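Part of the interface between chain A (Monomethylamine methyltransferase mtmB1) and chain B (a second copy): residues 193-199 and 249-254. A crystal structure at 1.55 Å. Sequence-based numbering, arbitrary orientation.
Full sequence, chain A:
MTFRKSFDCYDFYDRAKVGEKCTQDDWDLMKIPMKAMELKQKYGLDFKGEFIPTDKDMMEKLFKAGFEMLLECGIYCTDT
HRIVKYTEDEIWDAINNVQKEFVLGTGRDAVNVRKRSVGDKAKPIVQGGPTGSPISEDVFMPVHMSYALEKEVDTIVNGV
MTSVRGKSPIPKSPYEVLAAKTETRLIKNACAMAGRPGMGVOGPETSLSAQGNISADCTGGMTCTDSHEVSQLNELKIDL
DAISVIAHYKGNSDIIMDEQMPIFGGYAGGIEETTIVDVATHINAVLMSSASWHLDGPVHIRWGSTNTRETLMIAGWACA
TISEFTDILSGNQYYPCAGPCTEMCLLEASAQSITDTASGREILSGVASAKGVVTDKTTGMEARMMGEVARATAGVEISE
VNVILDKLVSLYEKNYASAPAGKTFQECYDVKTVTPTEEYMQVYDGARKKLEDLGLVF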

# COMPACT_ATOMS: atom_id res chain seq x y z
N MET A 193 10.59 16.39 9.86
CA MET A 193 10.61 17.43 10.89
C MET A 193 10.75 18.82 10.27
O MET A 193 10.36 19.82 10.87
N ALA A 194 11.29 18.87 9.05
CA ALA A 194 11.45 20.13 8.34
C ALA A 194 10.21 20.41 7.49
O ALA A 194 10.19 21.35 6.70
N GLY A 195 9.19 19.58 7.65
CA GLY A 195 7.95 19.76 6.90
C GLY A 195 7.99 19.26 5.47
O GLY A 195 7.18 19.67 4.63
N ARG A 196 8.92 18.35 5.17
CA ARG A 196 9.06 17.82 3.82
C ARG A 196 9.32 16.32 3.90
O ARG A 196 10.38 15.83 3.49
N PRO A 197 8.34 15.55 4.41
CA PRO A 197 8.43 14.10 4.57
C PRO A 197 8.79 13.29 3.32
O PRO A 197 9.43 12.24 3.42
N GLY A 198 8.39 13.79 2.16
CA GLY A 198 8.63 13.08 0.92
C GLY A 198 9.89 13.39 0.14
O GLY A 198 10.02 12.96 -1.01
N MET A 199 10.84 14.12 0.73
CA MET A 199 12.06 14.44 0.01
C MET A 199 12.83 13.19 -0.40
O MET A 199 12.97 12.25 0.39
N TYR B 249 -0.55 20.07 7.21
CA TYR B 249 -0.47 19.76 5.78
C TYR B 249 0.98 19.46 5.39
O TYR B 249 1.25 18.50 4.66
N LYS B 250 1.91 20.29 5.86
CA LYS B 250 3.32 20.10 5.55
C LYS B 250 3.81 18.76 6.09
O LYS B 250 4.53 18.03 5.40
N GLY B 251 3.41 18.44 7.31
CA GLY B 251 3.83 17.20 7.94
C GLY B 251 3.30 15.94 7.28
O GLY B 251 3.81 14.85 7.56
N ASN B 252 2.30 16.09 6.42
CA ASN B 252 1.70 14.96 5.70
C ASN B 252 2.09 14.95 4.22
O ASN B 252 1.61 14.12 3.45
N SER B 253 2.94 15.89 3.82
CA SER B 253 3.37 16.01 2.42
C SER B 253 2.16 16.27 1.50
O SER B 253 2.10 15.78 0.38
N ASP B 254 1.20 17.05 2.00
CA ASP B 254 0.00 17.39 1.24
C ASP B 254 0.21 18.57 0.29
O ASP B 254 0.97 19.49 0.60

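No direct hydrogen bond joins these two stretches; they meet through close packing, much of it against backbone, and one bridging water. Along chain B the contact opens at the end of a helix. Tyr B249 takes no part with its side chain, an m rotamer whose nearest side-chain atom, Tyr B249 CB, is still 8.3 Å from Gly A195 O, but its carbonyl oxygen accepts the backbone bonds that close the helix, from Asn B252 N (3.2 Å to Tyr B249 O) and Asp B254 N (3.0 Å to Tyr B249 O).

Lys B250 is the first residue to reach across. Its CA-to-CB bond points sideways, and its chi angles run m, t, p, p, so the chain extends through CD and then bends at its last two torsions. The aliphatic part lies against Gly A195, where the lack of a side chain matters: a CB there would point toward chain B and sit 2.9 Å from Lys B250 CE, a clash. The positive phi of Gly A195 favours glycine as well. The amine reaches Gly A195 through a water: Lys B250 NZ donates to water 1 at 2.8 Å, and the same water donates to Gly A195 O, also at 2.8 Å; NZ is further bonded elsewhere in the structure. Gly A195 O comes within 3.2 Å of Lys B250 O, but both are acceptors and cannot bond; Lys B250 O instead accepts from Ser B253 N at 3.1 Å.

Gly B251 contributes backbone alone. Pro A197, whose CB points toward chain B, brings its C-gamma exo ring over this helix end, with Pro A197 CD 3.2 Å from Lys B250 O and Pro A197 CG 3.3 Å from Gly B251 O. A compact, rigid ring suits such a place, presenting carbon to the carbonyls. Proline also fits the second position of the type I turn from Arg A196 to Met A199, closed by Met A199 N to Arg A196 O at 3.3 Å.

The CA-to-CB bond of Asn B252, an m rotamer, points away, and its amide is bonded elsewhere in the structure. Ser B253 then adopts the positive phi of a Schellman motif. Its CA-to-CB bond points sideways, with chi1 t: Ser B253 CB packs 4.2 Å from Pro A197 CD, while Ser B253 OG lies 3.9 Å from Gly A198 N, too far for a hydrogen bond, and finds its partner elsewhere. Gly A198 leaves room here, since a CB would come within a tight 3.1 Å of Ser B253 OG. With Asp B254, another m rotamer, the chain is out of reach.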

# COMPACT_ATOMS: atom_id res chain seq x y z
CB MET A 193 11.73 17.18 11.89
CG MET A 193 11.43 16.03 12.84
SD MET A 193 12.66 15.86 14.14
CE MET A 193 12.42 17.40 14.99
CB ALA A 194 12.69 20.08 7.46
CB ARG A 196 10.22 18.54 3.12
CG ARG A 196 10.13 20.06 3.23
CD ARG A 196 11.38 20.75 2.69
NE ARG A 196 11.51 20.60 1.24
CZ ARG A 196 12.57 21.00 0.55
NH1 ARG A 196 13.60 21.57 1.16
NH2 ARG A 196 12.59 20.83 -0.77
CB PRO A 197 7.04 13.71 5.08
CG PRO A 197 6.48 14.98 5.65
CD PRO A 197 6.98 16.03 4.70
CB MET A 199 12.99 15.32 0.85
CG MET A 199 12.56 16.77 0.94
SD MET A 199 13.78 17.73 1.85
CE MET A 199 15.00 18.06 0.56
CB TYR B 249 -0.98 20.94 4.95
CG TYR B 249 -2.47 21.24 5.05
CD1 TYR B 249 -2.96 22.49 4.66
CD2 TYR B 249 -3.39 20.28 5.49
CE1 TYR B 249 -4.32 22.78 4.70
CE2 TYR B 249 -4.77 20.57 5.54
CZ TYR B 249 -5.22 21.82 5.15
OH TYR B 249 -6.56 22.12 5.18
CB LYS B 250 4.16 21.22 6.17
CG LYS B 250 3.97 22.58 5.51
CD LYS B 250 4.52 23.71 6.37
CE LYS B 250 6.03 23.63 6.56
NZ LYS B 250 6.76 23.84 5.28
CB ASN B 252 0.17 15.00 5.82
CG ASN B 252 -0.35 14.41 7.13
OD1 ASN B 252 0.41 14.12 8.04
ND2 ASN B 252 -1.67 14.25 7.22
CB SER B 253 4.10 14.73 1.97
OG SER B 253 4.92 14.98 0.84
CB ASP B 254 -1.15 17.79 2.17
CG ASP B 254 -1.72 16.63 2.96
OD1 ASP B 254 -1.75 15.50 2.44
OD2 ASP B 254 -2.18 16.87 4.10
O HOH W 1 6.63 22.01 3.18